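Local coordinates for sulfate permease family protein (Vibrio cholerae O1 biovar El Tor, PDB 3MGL) that is the cytoplasmic STAS domain of a membrane protein of the sulfate permease family, which probably carries anions across the membrane, at residues 54-59 with 87-92. Numbering follows the deposited sequence.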
ATOM      1  N   LEU A  54       7.616  23.543   4.425  1.00 23.53           N
ATOM      2  CA  LEU A  54       7.760  22.224   5.045  1.00 24.29           C
ATOM      3  C   LEU A  54       6.406  21.677   5.445  1.00 24.66           C
ATOM      4  O   LEU A  54       5.774  22.175   6.392  1.00 24.75           O
ATOM      5  CB  LEU A  54       8.647  22.238   6.305  1.00 24.03           C
ATOM      6  CG  LEU A  54      10.126  22.598   6.186  1.00 25.72           C
ATOM      7  CD1 LEU A  54      10.772  22.670   7.593  1.00 26.61           C
ATOM      8  CD2 LEU A  54      10.873  21.578   5.317  1.00 26.12           C
ATOM      9  N   ARG A  55       5.987  20.636   4.738  1.00 24.51           N
ATOM     10  CA  ARG A  55       4.717  19.973   4.988  1.00 24.73           C
ATOM     11  C   ARG A  55       4.868  18.954   6.117  1.00 24.97           C
ATOM     12  O   ARG A  55       5.707  18.058   6.019  1.00 24.79           O
ATOM     13  CB  ARG A  55       4.250  19.250   3.730  1.00 24.30           C
ATOM     14  CG  ARG A  55       4.024  20.146   2.552  1.00 24.69           C
ATOM     15  CD  ARG A  55       3.319  19.361   1.433  1.00 26.35           C
ATOM     16  NE  ARG A  55       1.926  19.064   1.772  1.00 26.74           N
ATOM     17  CZ  ARG A  55       1.030  18.587   0.912  1.00 26.99           C
ATOM     18  NH1 ARG A  55       1.363  18.347  -0.346  1.00 27.86           N
ATOM     19  NH2 ARG A  55      -0.206  18.355   1.308  1.00 26.69           N
ATOM     20  N   LEU A  56       4.070  19.104   7.178  1.00 24.93           N
ATOM     21  CA  LEU A  56       4.170  18.229   8.346  1.00 25.47           C
ATOM     22  C   LEU A  56       2.998  17.268   8.511  1.00 26.00           C
ATOM     23  O   LEU A  56       2.906  16.613   9.555  1.00 25.91           O
ATOM     24  CB  LEU A  56       4.336  19.027   9.644  1.00 25.53           C
ATOM     25  CG  LEU A  56       5.434  20.078   9.857  1.00 26.51           C
ATOM     26  CD1 LEU A  56       5.509  20.422  11.311  1.00 26.14           C
ATOM     27  CD2 LEU A  56       6.808  19.645   9.342  1.00 27.13           C
ATOM     28  N   LYS A  57       2.120  17.203   7.501  1.00 26.17           N
ATOM     29  CA  LYS A  57       0.901  16.387   7.511  1.00 27.85           C
ATOM     30  C   LYS A  57       1.157  14.907   7.846  1.00 28.16           C
ATOM     31  O   LYS A  57       0.319  14.258   8.476  1.00 28.17           O
ATOM     32  CB  LYS A  57       0.159  16.510   6.155  1.00 28.36           C
ATOM     33  CG  LYS A  57      -1.118  15.693   6.022  1.00 31.79           C
ATOM     34  CD  LYS A  57      -1.994  16.036   4.771  1.00 34.56           C
ATOM     35  CE  LYS A  57      -1.257  15.852   3.454  1.00 36.05           C
ATOM     36  NZ  LYS A  57      -2.179  15.701   2.262  1.00 39.02           N
ATOM     37  N   TRP A  58       2.303  14.379   7.424  1.00 28.27           N
ATOM     38  CA  TRP A  58       2.596  12.954   7.617  1.00 28.60           C
ATOM     39  C   TRP A  58       3.388  12.657   8.893  1.00 27.43           C
ATOM     40  O   TRP A  58       3.870  11.530   9.104  1.00 27.63           O
ATOM     41  CB  TRP A  58       3.276  12.386   6.371  1.00 29.45           C
ATOM     42  CG  TRP A  58       2.357  12.407   5.176  1.00 33.44           C
ATOM     43  CD1 TRP A  58       1.352  11.511   4.891  1.00 35.71           C
ATOM     44  CD2 TRP A  58       2.340  13.380   4.116  1.00 36.45           C
ATOM     45  NE1 TRP A  58       0.720  11.867   3.713  1.00 37.38           N
ATOM     46  CE2 TRP A  58       1.307  13.005   3.218  1.00 37.71           C
ATOM     47  CE3 TRP A  58       3.093  14.532   3.840  1.00 37.63           C
ATOM     48  CZ2 TRP A  58       1.013  13.742   2.064  1.00 38.57           C
ATOM     49  CZ3 TRP A  58       2.794  15.271   2.700  1.00 39.41           C
ATOM     50  CH2 TRP A  58       1.761  14.868   1.822  1.00 40.08           C
ATOM     51  N   VAL A  59       3.487  13.664   9.756  1.00 25.67           N
ATOM     52  CA  VAL A  59       4.211  13.521  11.015  1.00 24.63           C
ATOM     53  C   VAL A  59       3.208  13.402  12.159  1.00 24.51           C
ATOM     54  O   VAL A  59       2.602  14.396  12.550  1.00 24.29           O
ATOM     55  CB  VAL A  59       5.172  14.697  11.253  1.00 24.68           C
ATOM     56  CG1 VAL A  59       5.904  14.547  12.613  1.00 22.93           C
ATOM     57  CG2 VAL A  59       6.160  14.824  10.075  1.00 22.62           C
ATOM     58  N   SER A  87       3.403  23.842   7.266  1.00 23.24           N
ATOM     59  CA  SER A  87       1.991  23.561   7.102  1.00 23.22           C
ATOM     60  C   SER A  87       1.596  22.158   7.548  1.00 23.78           C
ATOM     61  O   SER A  87       2.429  21.259   7.561  1.00 24.05           O
ATOM     62  CB  SER A  87       1.585  23.794   5.649  1.00 23.36           C
ATOM     63  OG  SER A  87       2.124  22.818   4.786  1.00 23.18           O
ATOM     64  N   GLY A  88       0.326  21.992   7.926  1.00 23.94           N
ATOM     65  CA  GLY A  88      -0.272  20.673   8.162  1.00 24.61           C
ATOM     66  C   GLY A  88       0.076  19.906   9.442  1.00 24.37           C
ATOM     67  O   GLY A  88      -0.203  18.715   9.532  1.00 24.25           O
ATOM     68  N   ALA A  89       0.680  20.566  10.426  1.00 23.82           N
ATOM     69  CA  ALA A  89       0.888  19.912  11.726  1.00 23.78           C
ATOM     70  C   ALA A  89      -0.482  19.479  12.238  1.00 24.01           C
ATOM     71  O   ALA A  89      -1.447  20.248  12.141  1.00 24.53           O
ATOM     72  CB  ALA A  89       1.570  20.865  12.725  1.00 22.71           C
ATOM     73  N   ASN A  90      -0.593  18.251  12.732  1.00 24.40           N
ATOM     74  CA  ASN A  90      -1.844  17.832  13.381  1.00 25.51           C
ATOM     75  C   ASN A  90      -2.018  18.577  14.702  1.00 25.99           C
ATOM     76  O   ASN A  90      -1.157  19.369  15.097  1.00 26.57           O
ATOM     77  CB  ASN A  90      -1.952  16.303  13.559  1.00 25.04           C
ATOM     78  CG  ASN A  90      -0.953  15.731  14.583  1.00 25.75           C
ATOM     79  OD1 ASN A  90      -0.685  16.319  15.629  1.00 25.70           O
ATOM     80  ND2 ASN A  90      -0.435  14.549  14.288  1.00 26.49           N
ATOM     81  N   SER A  91      -3.111  18.302  15.391  1.00 26.29           N
ATOM     82  CA  SER A  91      -3.466  19.051  16.585  1.00 27.16           C
ATOM     83  C   SER A  91      -2.418  18.946  17.700  1.00 26.79           C
ATOM     84  O   SER A  91      -2.160  19.918  18.389  1.00 27.08           O
ATOM     85  CB  SER A  91      -4.832  18.598  17.092  1.00 27.62           C
ATOM     86  OG  SER A  91      -5.260  19.470  18.123  1.00 31.21           O
ATOM     87  N   ARG A  92      -1.800  17.780  17.863  1.00 26.75           N
ATOM     88  CA  ARG A  92      -0.827  17.606  18.932  1.00 26.87           C
ATOM     89  C   ARG A  92       0.576  18.067  18.519  1.00 25.94           C
ATOM     90  O   ARG A  92       1.273  18.705  19.300  1.00 25.89           O
ATOM     91  CB  ARG A  92      -0.847  16.172  19.479  1.00 27.42           C
ATOM     92  CG  ARG A  92       0.024  15.186  18.741  1.00 31.35           C
ATOM     93  CD  ARG A  92      -0.096  13.804  19.390  1.00 37.27           C
ATOM     94  NE  ARG A  92       0.011  12.733  18.407  1.00 41.25           N
ATOM     95  CZ  ARG A  92      -0.595  11.550  18.518  1.00 44.23           C
ATOM     96  NH1 ARG A  92      -1.372  11.281  19.570  1.00 45.11           N
ATOM     97  NH2 ARG A  92      -0.433  10.629  17.568  1.00 46.18           N
TER
HETATM   98  O   HOH W   1       1.463  16.544  11.910  1.00 27.86           O
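L56 N donates to S87 O at 2.7 Å. With S87 N, which donates to L54 O at 3.0 Å, it brackets R55 in the usual parallel-strand pattern. This is the C-terminal end of the two central strands, 51-56 and 83-87, of the parallel sheet of the STAS domain, where they finish side by side and their chains part.

Beyond L56 a type I turn to V59 bends one chain away, while G88 lets the other leave the sheet: its positive phi of 75° favours glycine, and the residue packs close against the backbone of L56 and K57. G88 O approaches K57 CA, a CH...O contact of 3.3 Å; K57 N is also close to this oxygen, but at too poor an angle for a hydrogen bond. Where the strands no longer pair, a water takes over, donating to L56 O and V59 O and accepting from N90 N, so that it ties the turn to the start of helix 91-99.

L56 carries the apolar part. CD1 meets A89 CB at 4.2 Å, and the leucine is long enough to touch L97 and also L26 of the neighbouring strand, while the small alanine methyl, which touches L97 too, fits between the strand end and helix 91-99. On the sheet face shared by R55 and S87, S87 OG lies 4.0 Å from R55 CG, buried by the contact and without a polar partner. The R55 guanidinium has W58 CH2 over its centre and also makes a cation-pi contact with F115.

Asparagine suits the N-cap because its short amide can turn back to the first turn of the helix: N90 OD1 accepts from V93 N and, more weakly, from R92 N at 2.9 Å, while N90 ND2 donates to P60 O.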